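Local coordinates for protein extracellular subtilisin-like serine proteinase (Vibrio sp. PA-44, PDB 1SH7) that probably cleaves peptide bonds as a calcium-binding, cold-adapted serine endopeptidase of the subtilisin family, this chain being its catalytic domain, at residues 6-11 with 85-90; 110-115 with 138-143; 160-163 with 167-170; 44-49 with 205-210; 232-237 with 243-248. One frame throughout, in Å; residues are numbered along the deposited sequence. Where two conformers were deposited one is given.

Contact 1. Residues 6-11 with 85-90; sequences WGLDRI and VAKNVN. With CA (calcium ion), chain E.
Leu8 and Val85 make the closest touch between the N-terminal helix 6-11 and the loop 85-90. The branch CD2 of Leu8 lies 3.5 Å from CG2 of Val85, and the two side chains pass at a slant. The same CG2 of Val85 also receives Ile11, whose CD1 stops 3.9 Å away. One methyl of the valine therefore meets two side chains that lie one helical turn apart, at positions i and i+3. With a chi1 of 67°, Ile11 tucks CG1 in between its own N and C atoms, and CD1 continues from there to the valine. The other branch of Leu8, CD1, meets Lys87 tip to tip, with NZ at 4.0 Å. The touch is van der Waals packing; the polar partners of NZ are the carbonyl oxygens of Ser81 and Gly84.

The loop joins helix 70-79 to strand 90-95 of the central parallel sheet of the subtilase fold. It makes a type I turn from Ala86 to Val89. The apolar face of helix 6-11 thus rests on one of the sheet's crossover connections.

Next to Leu8 in sequence, Asp9 serves a calcium ion. Its backbone O binds the metal at 2.5 Å and its OD2 at 2.4 Å, and a water sits at 2.3 Å. Asp12, Gln13, Asp19 and Asn21 supply the other protein ligands. Carboxylate and carbonyl of one residue thus grip one ion. On the loop side, Val229 and Leu232 of helix 219-236 back Val85, and Tyr22 OH bonds to the carbonyl oxygen of Val85.

Contact 2. Residues 110-115 with 138-143; sequences SGVDWV and DSAVQG
Val112 and Ala140 have the most surface buried here, and they face each other between two neighbouring helices. Branch CG1 of Val112 comes down on the backbone of the second helix. It lies 3.4 Å from Ala140 O, and 4.1 Å from Ala140 CB. The same CG1 is 3.9 Å from CA of Val141, so one methyl covers the link between two residues. A chi1 of 170° sets this methyl opposite the N of Val112 and turns it to the facing helix. The other branch, CG2, lies 4.1 Å from CG2 of Val141. These two valine side chains cross at about a right angle.

Val141 itself starts out facing away from helix 105-118. It takes part through the CG2 methyl, and both valines also pack on Met127 of strand 123-127. The short axes of 110-115 and 138-143 run nearly parallel, 11° apart, with a closest approach of 9.1 Å. They belong to helices 105-118 and 135-146, which precede strands 123-127 and 150-154 of the parallel sheet. Packing side by side over adjacent strands is what the repeated beta-alpha-beta connections of the subtilase fold produce.

Asp113 lies at the edge of the interface. Its OD2 is near the methyl of Ala140, and it accepts a hydrogen bond from a water at 2.7 Å. That water gives a second hydrogen bond to Ala140 O at 2.9 Å.

The chemistry is apolar on the side facing the sheet and polar where Asp113 and the water lie. Methyl packing brings the helices together, and the water links carboxylate to carbonyl without a direct hydrogen bond between the two segments.

Contact 3. Residues 160-163 with 167-170; sequences ADAC and PARV
The loop between strands 150-154 and 174-179 folds back on itself here, where Ala162 and Cys163 meet Ala168 and Arg169. Cys163 O lies alongside the aliphatic part of Arg169, nearest to CD. It is 3.4 Å from Arg169 CB and 3.0 Å from Arg169 CD, a tight approach to aliphatic carbon. The arginine leaves its backbone with chi1 at 70° and then runs straight from CG to NE past this carbonyl. Its guanidinium is carried away to its partner Asp138 on helix 135-146. Beside it, Ala162 O is 3.8 Å from the methyl of Ala168, and the CB atoms of these two alanines are 4.5 Å apart.

The same loop runs on to Pro171 and Gly173, which bind a calcium ion. Each arm has its own local turn. Asp161 OD1 accepts a hydrogen bond of 2.9 Å from Cys163 N, which makes an Asx turn. The bond is fairly straight at 160°, and meets the anti side of the carboxylate, tilted 29° out of its plane. The second arm makes a type I turn from Pro167 to Val170, closed by Val170 N to Pro167 O, and the peptide bond before Pro167 is cis. The first arm is tied further by a disulfide from Cys163 to Cys194.

Contact 4. Residues 44-49 with 205-210; sequences HEEFGG and KSAWYD
Loop 44-49 lies beside the end of strand 204-207, with CA of Glu46 6.9 Å from CA of Ala207. Residues 45-47 have helical backbone angles without the regular bonds, and Gly48 and Gly49 follow with positive phi. In the other segment, 205-207 is strand, and the chain then leaves it through Trp208.

The His44 ring meets Ala207 with one face. The methyl CB stands 3.4 Å from the ring centroid and 13° off the ring normal, a CH-pi contact almost over the centre. At the ring edge, CD2 comes 3.3 Å from Trp208 O. The ring reaches across to the strand because His44 swings CG to the far side of CB from its N (chi1 -164°).

Two hydrogen bonds fix the rotation of the ring. Glu46 N donates to ND1 at 3.0 Å in a nearly straight bond (172°), lying in the ring plane. NE2 is bonded to Gly212 O, and Tyr213 meets the ring edge-to-face.

Glu46 also touches Ala207, with CG 4.2 Å from CB. Its OE1 accepts from a water at 2.8 Å, and the same water donates to Ser206 OG at 2.9 Å. Backbone N-H groups of Gln82 and Tyr83 also bond to this buried carboxylate, which probably helps it keep its negative charge.

The contact joins the loop between strands 32-37 and 51-56 to the antiparallel hairpin of 204-207 and 213-216. This part of the subtilase domain lies close to the predicted charge relay: the Trp208 side chain is about 5 Å from that of His70.

Contact 5. Residues 232-237 with 243-248; sequences LYLQEN and LQLTGL
Tyr233 and Leu245 slant across each other between two successive helices. Leu245 CD1 approaches the ring obliquely, 3.5 Å from Tyr233 CD2, and is 4.1 Å from Tyr233 CB. Its other branch, CD2, turns to Leu234 and lies 3.6 Å from CG of that residue. Leu234 and Leu245 cross at about a right angle, and both methyls of Leu234 also come near the same CD2. Leu245 is thus forked between two consecutive residues of the first helix. This leucine has two conformers, so which methyl meets which residue is doubtful in detail.

The segments 232-236 and 243-248 are the end of helix 219-236 and part of helix 242-252. Their short axes make an angle of 118° and approach to 11.1 Å. The pair is two consecutive helices, joined by a short connection, that cross steeply within the subtilase domain. The first of these helices carries Ser220, the predicted charge-relay serine, in its first turn, but this contact is at its other end. Asn237 is where the chain leaves helical angles.

Leu248 meets the ring one turn on from Leu245. Its CB is 4.1 Å from Tyr233 CD2, and its carbonyl carbon is 3.8 Å from Tyr233 CE2. The side chains of Tyr233 and Leu248 again lie at a slant. The ring is held from outside as well. Its OH is hydrogen-bonded to the carbonyl oxygen of Tyr270, and Arg252 makes a cation-pi contact with it. Arg252 also forms a salt bridge with Glu236.

Contacts 1 and 5 touch. Val85 CG1 packs 3.8 Å from Leu232 CD1, and Ala86 CB packs 3.9 Å from Leu232 CD2, so helix 219-236 joins them. Contacts 2 and 3 also meet, through the 2.9 Å salt bridge from Arg169 NE to Asp138 OD2 and through packing of Val141 CG2 on Pro167 CB. These two lie across the chain's centre from contact 1. Contact 4 stands apart, its nearest atoms about 6 Å from contact 1. The bound phenylmethanesulfonic acid is about 8 Å from the side chain of Ala168, about 10 Å from that of Trp208 and about 13 Å from that of Val141.

Contact 1. Residues 6-11 with 85-90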
# COMPACT_ATOMS: atom_id res chain seq x y z
N TRP A 6 8.12 14.00 0.93
CA TRP A 6 8.56 13.76 -0.46
C TRP A 6 7.77 12.70 -1.21
O TRP A 6 7.62 12.81 -2.40
CB TRP A 6 10.05 13.40 -0.53
CG TRP A 6 10.36 11.95 -0.29
CD1 TRP A 6 10.76 11.36 0.90
CD2 TRP A 6 10.39 10.92 -1.27
NE1 TRP A 6 10.98 10.02 0.71
CE2 TRP A 6 10.77 9.71 -0.61
CE3 TRP A 6 10.08 10.87 -2.64
CZ2 TRP A 6 10.89 8.49 -1.30
CZ3 TRP A 6 10.20 9.66 -3.30
CH2 TRP A 6 10.60 8.48 -2.63
N GLY A 7 7.32 11.66 -0.52
CA GLY A 7 6.57 10.57 -1.17
C GLY A 7 5.28 11.05 -1.79
O GLY A 7 4.98 10.80 -2.97
N LEU A 8 4.54 11.83 -0.99
CA LEU A 8 3.32 12.44 -1.47
C LEU A 8 3.63 13.43 -2.60
O LEU A 8 2.96 13.46 -3.63
CB LEU A 8 2.60 13.17 -0.33
CG LEU A 8 2.16 12.39 0.90
CD1 LEU A 8 1.43 13.33 1.83
CD2 LEU A 8 1.33 11.17 0.52
N ASP A 9 4.67 14.23 -2.37
CA ASP A 9 5.16 15.22 -3.32
C ASP A 9 5.47 14.57 -4.68
O ASP A 9 5.13 15.12 -5.74
CB ASP A 9 6.42 15.87 -2.77
CG ASP A 9 6.90 17.05 -3.59
OD1 ASP A 9 7.90 17.70 -3.16
OD2 ASP A 9 6.35 17.42 -4.65
N ARG A 10 6.11 13.41 -4.66
CA ARG A 10 6.49 12.73 -5.88
C ARG A 10 5.34 12.17 -6.74
O ARG A 10 5.45 12.14 -7.95
CB ARG A 10 7.40 11.54 -5.57
CG ARG A 10 8.10 10.94 -6.77
CD ARG A 10 9.03 11.88 -7.52
NE ARG A 10 9.49 11.39 -8.81
CZ ARG A 10 8.84 11.50 -9.98
NH1 ARG A 10 9.41 11.04 -11.08
NH2 ARG A 10 7.66 12.10 -10.06
N ILE A 11 4.26 11.71 -6.12
CA ILE A 11 3.32 10.86 -6.84
C ILE A 11 2.28 11.67 -7.61
O ILE A 11 1.59 11.09 -8.41
CB ILE A 11 2.62 9.84 -5.88
CG1 ILE A 11 1.72 10.56 -4.89
CG2 ILE A 11 3.65 8.93 -5.21
CD1 ILE A 11 0.94 9.65 -4.04
N VAL A 85 -2.02 9.74 1.59
CA VAL A 85 -2.43 9.97 0.20
C VAL A 85 -3.92 10.34 0.07
O VAL A 85 -4.30 11.23 -0.71
CB VAL A 85 -2.11 8.71 -0.62
CG1 VAL A 85 -2.62 8.80 -2.02
CG2 VAL A 85 -0.59 8.44 -0.62
N ALA A 86 -4.76 9.60 0.78
CA ALA A 86 -6.22 9.70 0.66
C ALA A 86 -6.73 10.12 2.03
O ALA A 86 -6.96 9.28 2.94
CB ALA A 86 -6.78 8.36 0.26
N LYS A 87 -6.87 11.44 2.18
CA LYS A 87 -6.96 12.07 3.50
C LYS A 87 -8.34 11.98 4.18
O LYS A 87 -8.49 12.34 5.37
CB LYS A 87 -6.47 13.52 3.39
CG LYS A 87 -4.96 13.63 3.22
CD LYS A 87 -4.56 15.01 2.70
CE LYS A 87 -3.06 15.15 2.41
NZ LYS A 87 -2.10 14.47 3.34
N ASN A 88 -9.33 11.43 3.47
CA ASN A 88 -10.62 11.10 4.08
C ASN A 88 -11.09 9.68 3.89
O ASN A 88 -12.28 9.38 3.95
CB ASN A 88 -11.70 12.11 3.63
CG ASN A 88 -11.72 13.31 4.51
OD1 ASN A 88 -12.06 13.20 5.70
ND2 ASN A 88 -11.27 14.46 3.99
N VAL A 89 -10.13 8.77 3.70
CA VAL A 89 -10.44 7.36 3.54
C VAL A 89 -10.81 6.75 4.90
O VAL A 89 -10.44 7.27 5.95
CB VAL A 89 -9.23 6.59 2.89
CG1 VAL A 89 -8.14 6.36 3.88
CG2 VAL A 89 -9.68 5.31 2.22
N ASN A 90 -11.59 5.69 4.87
CA ASN A 90 -11.82 4.87 6.04
C ASN A 90 -10.73 3.83 6.17
O ASN A 90 -10.29 3.23 5.18
CB ASN A 90 -13.20 4.22 5.96
CG ASN A 90 -14.31 5.23 5.90
OD1 ASN A 90 -14.52 5.95 6.87
ND2 ASN A 90 -15.01 5.34 4.74
CA CA E . 4.47 17.45 -6.20
O HOH W 1 3.22 18.77 -7.62

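Contact 2. Residues 110-115 with 138-143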
# COMPACT_ATOMS: atom_id res chain seq x y z
N SER A 110 -6.27 -16.05 7.54
CA SER A 110 -7.51 -15.73 8.22
C SER A 110 -7.85 -14.25 8.03
O SER A 110 -9.01 -13.90 7.83
CB SER A 110 -7.42 -16.05 9.73
OG SER A 110 -7.31 -17.44 9.95
N GLY A 111 -6.83 -13.40 8.11
CA GLY A 111 -7.01 -11.98 7.89
C GLY A 111 -7.44 -11.71 6.45
O GLY A 111 -8.33 -10.89 6.22
N VAL A 112 -6.83 -12.41 5.50
CA VAL A 112 -7.14 -12.21 4.07
C VAL A 112 -8.61 -12.62 3.81
O VAL A 112 -9.38 -11.87 3.21
CB VAL A 112 -6.16 -12.98 3.17
CG1 VAL A 112 -6.61 -12.99 1.71
CG2 VAL A 112 -4.75 -12.41 3.33
N ASP A 113 -8.99 -13.80 4.29
CA ASP A 113 -10.35 -14.32 4.20
C ASP A 113 -11.36 -13.37 4.88
O ASP A 113 -12.48 -13.18 4.40
CB ASP A 113 -10.44 -15.69 4.89
CG ASP A 113 -9.79 -16.80 4.09
OD1 ASP A 113 -9.76 -17.94 4.66
OD2 ASP A 113 -9.32 -16.67 2.92
N TRP A 114 -10.96 -12.79 6.01
CA TRP A 114 -11.83 -11.87 6.74
C TRP A 114 -12.16 -10.62 5.92
O TRP A 114 -13.29 -10.12 5.92
CB TRP A 114 -11.17 -11.47 8.06
CG TRP A 114 -12.06 -10.69 8.95
CD1 TRP A 114 -12.85 -11.18 9.94
CD2 TRP A 114 -12.29 -9.28 8.91
NE1 TRP A 114 -13.52 -10.16 10.56
CE2 TRP A 114 -13.20 -8.98 9.94
CE3 TRP A 114 -11.79 -8.22 8.15
CZ2 TRP A 114 -13.62 -7.68 10.22
CZ3 TRP A 114 -12.22 -6.94 8.42
CH2 TRP A 114 -13.13 -6.68 9.42
N VAL A 115 -11.16 -10.11 5.22
CA VAL A 115 -11.36 -8.97 4.32
C VAL A 115 -12.30 -9.36 3.18
O VAL A 115 -13.27 -8.65 2.91
CB VAL A 115 -10.01 -8.43 3.79
CG1 VAL A 115 -10.21 -7.50 2.64
CG2 VAL A 115 -9.21 -7.74 4.92
N ASP A 138 -1.00 -17.72 -1.17
CA ASP A 138 -1.23 -17.24 -2.54
C ASP A 138 -2.67 -17.47 -2.96
O ASP A 138 -3.30 -16.61 -3.57
CB ASP A 138 -0.34 -17.96 -3.55
CG ASP A 138 1.11 -17.60 -3.45
OD1 ASP A 138 1.48 -16.72 -2.64
OD2 ASP A 138 1.97 -18.16 -4.21
N SER A 139 -3.18 -18.66 -2.64
CA SER A 139 -4.55 -19.05 -3.01
C SER A 139 -5.60 -18.21 -2.29
O SER A 139 -6.60 -17.78 -2.90
CB SER A 139 -4.75 -20.55 -2.78
OG SER A 139 -3.91 -21.26 -3.67
N ALA A 140 -5.39 -17.93 -1.01
CA ALA A 140 -6.29 -17.06 -0.25
C ALA A 140 -6.31 -15.63 -0.82
O ALA A 140 -7.37 -15.02 -0.90
CB ALA A 140 -5.87 -17.03 1.21
N VAL A 141 -5.15 -15.11 -1.22
CA VAL A 141 -5.09 -13.76 -1.75
C VAL A 141 -5.78 -13.73 -3.09
O VAL A 141 -6.60 -12.84 -3.35
CB VAL A 141 -3.65 -13.23 -1.82
CG1 VAL A 141 -3.55 -11.94 -2.62
CG2 VAL A 141 -3.15 -13.04 -0.41
N GLN A 142 -5.50 -14.73 -3.91
CA GLN A 142 -6.12 -14.85 -5.22
C GLN A 142 -7.63 -14.90 -5.11
O GLN A 142 -8.34 -14.30 -5.91
CB GLN A 142 -5.59 -16.07 -5.93
CG GLN A 142 -5.99 -16.21 -7.37
CD GLN A 142 -5.05 -17.21 -8.05
OE1 GLN A 142 -5.36 -18.40 -8.10
NE2 GLN A 142 -3.87 -16.73 -8.51
N GLY A 143 -8.11 -15.64 -4.11
CA GLY A 143 -9.51 -15.75 -3.78
C GLY A 143 -10.17 -14.45 -3.35
O GLY A 143 -11.28 -14.15 -3.79
O HOH W 2 -9.76 -15.20 0.66

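Contact 3. Residues 160-163 with 167-170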
# COMPACT_ATOMS: atom_id res chain seq x y z
N ALA A 160 16.26 -8.94 -4.06
CA ALA A 160 16.06 -10.23 -4.71
C ALA A 160 14.84 -10.24 -5.62
O ALA A 160 14.08 -9.24 -5.67
CB ALA A 160 15.93 -11.33 -3.65
N ASP A 161 14.65 -11.35 -6.33
CA ASP A 161 13.50 -11.53 -7.20
C ASP A 161 12.24 -11.67 -6.35
O ASP A 161 12.12 -12.63 -5.58
CB ASP A 161 13.68 -12.78 -8.08
CG ASP A 161 12.72 -12.83 -9.23
OD1 ASP A 161 11.55 -12.42 -9.08
OD2 ASP A 161 13.03 -13.26 -10.38
N ALA A 162 11.31 -10.75 -6.51
CA ALA A 162 10.06 -10.79 -5.75
C ALA A 162 9.22 -12.05 -6.00
O ALA A 162 8.38 -12.41 -5.17
CB ALA A 162 9.24 -9.58 -6.02
N CYS A 163 9.45 -12.72 -7.14
CA CYS A 163 8.70 -13.94 -7.45
C CYS A 163 8.94 -15.09 -6.47
O CYS A 163 8.18 -16.03 -6.46
CB CYS A 163 8.98 -14.41 -8.90
SG CYS A 163 8.45 -13.25 -10.18
N PRO A 167 3.03 -12.98 -0.09
CA PRO A 167 2.16 -13.04 -1.27
C PRO A 167 2.62 -12.23 -2.49
O PRO A 167 1.90 -12.25 -3.45
CB PRO A 167 0.86 -12.42 -0.76
CG PRO A 167 1.32 -11.40 0.21
CD PRO A 167 2.49 -12.07 0.94
N ALA A 168 3.77 -11.56 -2.47
CA ALA A 168 4.22 -10.72 -3.61
C ALA A 168 4.06 -11.33 -4.99
O ALA A 168 3.77 -10.63 -5.99
CB ALA A 168 5.67 -10.33 -3.43
N ARG A 169 4.31 -12.62 -5.09
CA ARG A 169 4.35 -13.26 -6.38
C ARG A 169 2.97 -13.54 -6.99
O ARG A 169 2.89 -13.85 -8.17
CB ARG A 169 5.17 -14.54 -6.31
CG ARG A 169 4.53 -15.66 -5.51
CD ARG A 169 5.43 -16.86 -5.46
NE ARG A 169 4.76 -18.01 -4.91
CZ ARG A 169 4.73 -19.20 -5.48
NH1 ARG A 169 5.32 -19.42 -6.67
NH2 ARG A 169 4.12 -20.19 -4.85
N VAL A 170 1.89 -13.38 -6.22
CA VAL A 170 0.52 -13.64 -6.75
C VAL A 170 0.25 -12.76 -7.96
O VAL A 170 0.18 -11.52 -7.82
CB VAL A 170 -0.55 -13.38 -5.68
CG1 VAL A 170 -1.97 -13.40 -6.29
CG2 VAL A 170 -0.48 -14.41 -4.57

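Contact 4. Residues 44-49 with 205-210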
# COMPACT_ATOMS: atom_id res chain seq x y z
N HIS A 44 -4.81 7.45 16.89
CA HIS A 44 -3.78 8.34 16.39
C HIS A 44 -4.42 9.59 15.79
O HIS A 44 -5.45 9.51 15.11
CB HIS A 44 -2.86 7.65 15.38
CG HIS A 44 -1.60 8.41 15.15
ND1 HIS A 44 -1.59 9.64 14.53
CD2 HIS A 44 -0.33 8.20 15.57
CE1 HIS A 44 -0.36 10.12 14.51
NE2 HIS A 44 0.43 9.26 15.14
N GLU A 45 -3.81 10.75 16.02
CA GLU A 45 -4.40 12.02 15.55
C GLU A 45 -4.50 12.12 14.04
O GLU A 45 -5.30 12.88 13.50
CB GLU A 45 -3.60 13.22 16.06
CG GLU A 45 -2.20 13.36 15.48
CD GLU A 45 -1.37 14.42 16.20
OE1 GLU A 45 -1.95 15.08 17.07
OE2 GLU A 45 -0.17 14.61 15.87
N GLU A 46 -3.68 11.36 13.34
CA GLU A 46 -3.70 11.38 11.87
C GLU A 46 -5.00 10.88 11.29
O GLU A 46 -5.34 11.21 10.16
CB GLU A 46 -2.55 10.52 11.33
CG GLU A 46 -1.23 11.24 11.20
CD GLU A 46 -1.22 12.19 10.01
OE1 GLU A 46 -0.79 11.79 8.90
OE2 GLU A 46 -1.66 13.35 10.19
N PHE A 47 -5.74 10.06 12.04
CA PHE A 47 -6.92 9.47 11.46
C PHE A 47 -8.19 10.26 11.71
O PHE A 47 -9.16 10.06 10.99
CB PHE A 47 -7.07 7.99 11.85
CG PHE A 47 -5.85 7.15 11.53
CD1 PHE A 47 -5.36 7.07 10.24
CD2 PHE A 47 -5.18 6.47 12.54
CE1 PHE A 47 -4.20 6.32 9.94
CE2 PHE A 47 -4.02 5.74 12.26
CZ PHE A 47 -3.53 5.68 10.94
N GLY A 48 -8.21 11.13 12.72
CA GLY A 48 -9.41 11.91 13.02
C GLY A 48 -10.69 11.07 13.10
O GLY A 48 -11.72 11.44 12.53
N GLY A 49 -10.62 9.91 13.76
CA GLY A 49 -11.77 9.03 13.87
C GLY A 49 -12.11 8.11 12.71
O GLY A 49 -13.01 7.28 12.85
N LYS A 205 8.00 9.38 6.25
CA LYS A 205 7.46 9.81 7.55
C LYS A 205 5.98 9.47 7.66
O LYS A 205 5.19 9.83 6.79
CB LYS A 205 7.64 11.30 7.76
CG LYS A 205 7.26 11.73 9.18
CD LYS A 205 7.42 13.22 9.35
CE LYS A 205 7.06 13.61 10.77
NZ LYS A 205 7.43 15.00 10.99
N SER A 206 5.59 8.88 8.78
CA SER A 206 4.16 8.60 9.02
C SER A 206 3.88 8.35 10.50
O SER A 206 4.79 8.35 11.32
CB SER A 206 3.72 7.38 8.20
OG SER A 206 2.32 7.27 8.11
N ALA A 207 2.62 8.09 10.83
CA ALA A 207 2.20 7.79 12.20
C ALA A 207 2.91 6.59 12.84
O ALA A 207 3.38 5.70 12.13
CB ALA A 207 0.70 7.60 12.24
N TRP A 208 3.04 6.59 14.16
CA TRP A 208 3.62 5.49 14.92
C TRP A 208 2.68 5.06 16.05
O TRP A 208 1.78 5.81 16.46
CB TRP A 208 4.98 5.92 15.48
CG TRP A 208 5.92 4.78 15.86
CD1 TRP A 208 6.53 4.57 17.09
CD2 TRP A 208 6.40 3.73 15.00
NE1 TRP A 208 7.35 3.47 17.03
CE2 TRP A 208 7.29 2.93 15.76
CE3 TRP A 208 6.20 3.40 13.64
CZ2 TRP A 208 7.93 1.80 15.22
CZ3 TRP A 208 6.86 2.29 13.10
CH2 TRP A 208 7.72 1.51 13.89
N TYR A 209 2.85 3.83 16.56
CA TYR A 209 1.85 3.28 17.49
C TYR A 209 1.75 4.02 18.82
O TYR A 209 0.72 3.91 19.53
CB TYR A 209 2.15 1.80 17.77
CG TYR A 209 3.26 1.54 18.75
CD1 TYR A 209 4.59 1.53 18.35
CD2 TYR A 209 2.98 1.26 20.09
CE1 TYR A 209 5.61 1.26 19.25
CE2 TYR A 209 4.00 1.00 21.01
CZ TYR A 209 5.30 1.01 20.58
OH TYR A 209 6.32 0.77 21.44
N ASP A 210 2.80 4.75 19.17
CA ASP A 210 2.82 5.50 20.44
C ASP A 210 2.11 6.85 20.37
O ASP A 210 2.11 7.57 21.36
CB ASP A 210 4.26 5.67 20.96
CG ASP A 210 5.16 6.49 20.02
OD1 ASP A 210 6.37 6.59 20.33
OD2 ASP A 210 4.74 7.07 18.97
O HOH W 3 0.55 9.35 9.05

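Contact 5. Residues 232-237 with 243-248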
# COMPACT_ATOMS: atom_id res chain seq x y z
N LEU A 232 -8.14 6.63 -3.99
CA LEU A 232 -8.46 7.80 -4.81
C LEU A 232 -9.19 7.36 -6.09
O LEU A 232 -10.19 7.96 -6.47
CB LEU A 232 -7.21 8.60 -5.19
CG LEU A 232 -6.30 9.18 -4.09
CD1 LEU A 232 -5.11 9.89 -4.67
CD2 LEU A 232 -7.05 10.12 -3.17
N TYR A 233 -8.69 6.33 -6.75
CA TYR A 233 -9.29 5.83 -7.96
C TYR A 233 -10.68 5.23 -7.70
O TYR A 233 -11.59 5.33 -8.57
CB TYR A 233 -8.43 4.73 -8.61
CG TYR A 233 -7.10 5.15 -9.23
CD1 TYR A 233 -6.59 6.44 -9.08
CD2 TYR A 233 -6.31 4.22 -9.93
CE1 TYR A 233 -5.36 6.81 -9.65
CE2 TYR A 233 -5.07 4.58 -10.49
CZ TYR A 233 -4.62 5.87 -10.35
OH TYR A 233 -3.38 6.23 -10.89
N LEU A 234 -10.84 4.61 -6.53
CA LEU A 234 -12.11 4.03 -6.12
C LEU A 234 -13.14 5.10 -5.78
O LEU A 234 -14.37 4.91 -5.97
CB LEU A 234 -11.94 3.04 -4.97
CG LEU A 234 -11.31 1.70 -5.42
CD1 LEU A 234 -10.70 0.94 -4.25
CD2 LEU A 234 -12.39 0.90 -6.09
N GLN A 235 -12.68 6.24 -5.27
CA GLN A 235 -13.63 7.32 -5.01
C GLN A 235 -14.14 7.86 -6.35
O GLN A 235 -15.35 8.04 -6.54
CB GLN A 235 -13.07 8.45 -4.14
CG GLN A 235 -14.15 9.49 -3.80
CD GLN A 235 -13.63 10.79 -3.18
OE1 GLN A 235 -12.45 10.94 -2.91
NE2 GLN A 235 -14.55 11.74 -2.96
N GLU A 236 -13.21 8.08 -7.27
CA GLU A 236 -13.47 8.51 -8.66
C GLU A 236 -14.44 7.56 -9.39
O GLU A 236 -15.32 7.99 -10.16
CB GLU A 236 -12.14 8.61 -9.41
CG GLU A 236 -12.20 9.04 -10.87
CD GLU A 236 -10.88 8.85 -11.61
OE1 GLU A 236 -10.83 9.18 -12.82
OE2 GLU A 236 -9.87 8.38 -11.01
N ASN A 237 -14.22 6.26 -9.19
CA ASN A 237 -15.00 5.20 -9.82
C ASN A 237 -15.23 4.07 -8.81
O ASN A 237 -14.40 3.16 -8.68
CB ASN A 237 -14.29 4.69 -11.06
CG ASN A 237 -15.18 3.79 -11.93
OD1 ASN A 237 -16.14 3.15 -11.45
ND2 ASN A 237 -14.81 3.69 -13.22
N LEU A 243 -9.28 -6.07 -11.70
CA LEU A 243 -8.67 -6.02 -13.02
C LEU A 243 -8.66 -4.58 -13.56
O LEU A 243 -7.66 -4.13 -14.10
CB LEU A 243 -9.44 -6.90 -14.01
CG LEU A 243 -8.78 -7.91 -14.94
CD1 LEU A 243 -9.45 -7.85 -16.27
CD2 LEU A 243 -7.27 -7.81 -15.08
N GLN A 244 -9.79 -3.88 -13.44
CA GLN A 244 -9.87 -2.48 -13.90
C GLN A 244 -8.93 -1.56 -13.13
O GLN A 244 -8.29 -0.70 -13.74
CB GLN A 244 -11.30 -1.95 -13.84
CG GLN A 244 -12.26 -2.61 -14.87
CD GLN A 244 -13.71 -2.29 -14.62
OE1 GLN A 244 -14.13 -2.23 -13.45
NE2 GLN A 244 -14.47 -2.01 -15.69
N LEU A 245 -8.84 -1.76 -11.83
CA LEU A 245 -8.01 -0.89 -10.98
C LEU A 245 -6.53 -1.12 -11.31
O LEU A 245 -5.77 -0.17 -11.51
CB LEU A 245 -8.31 -1.12 -9.49
CG LEU A 245 -7.64 -0.29 -8.38
CD1 LEU A 245 -6.98 0.95 -8.85
CD2 LEU A 245 -8.70 0.07 -7.30
N THR A 246 -6.12 -2.38 -11.41
CA THR A 246 -4.78 -2.73 -11.87
C THR A 246 -4.46 -2.05 -13.21
O THR A 246 -3.40 -1.42 -13.36
CB THR A 246 -4.65 -4.24 -12.00
OG1 THR A 246 -4.68 -4.81 -10.67
CG2 THR A 246 -3.30 -4.63 -12.63
N GLY A 247 -5.39 -2.15 -14.17
CA GLY A 247 -5.21 -1.53 -15.47
C GLY A 247 -4.94 -0.03 -15.38
O GLY A 247 -4.14 0.50 -16.13
N LEU A 248 -5.65 0.63 -14.49
CA LEU A 248 -5.59 2.06 -14.35
C LEU A 248 -4.29 2.49 -13.62
O LEU A 248 -3.68 3.49 -13.98
CB LEU A 248 -6.81 2.50 -13.57
CG LEU A 248 -7.65 3.68 -13.99
CD1 LEU A 248 -7.90 3.70 -15.45
CD2 LEU A 248 -8.96 3.63 -13.18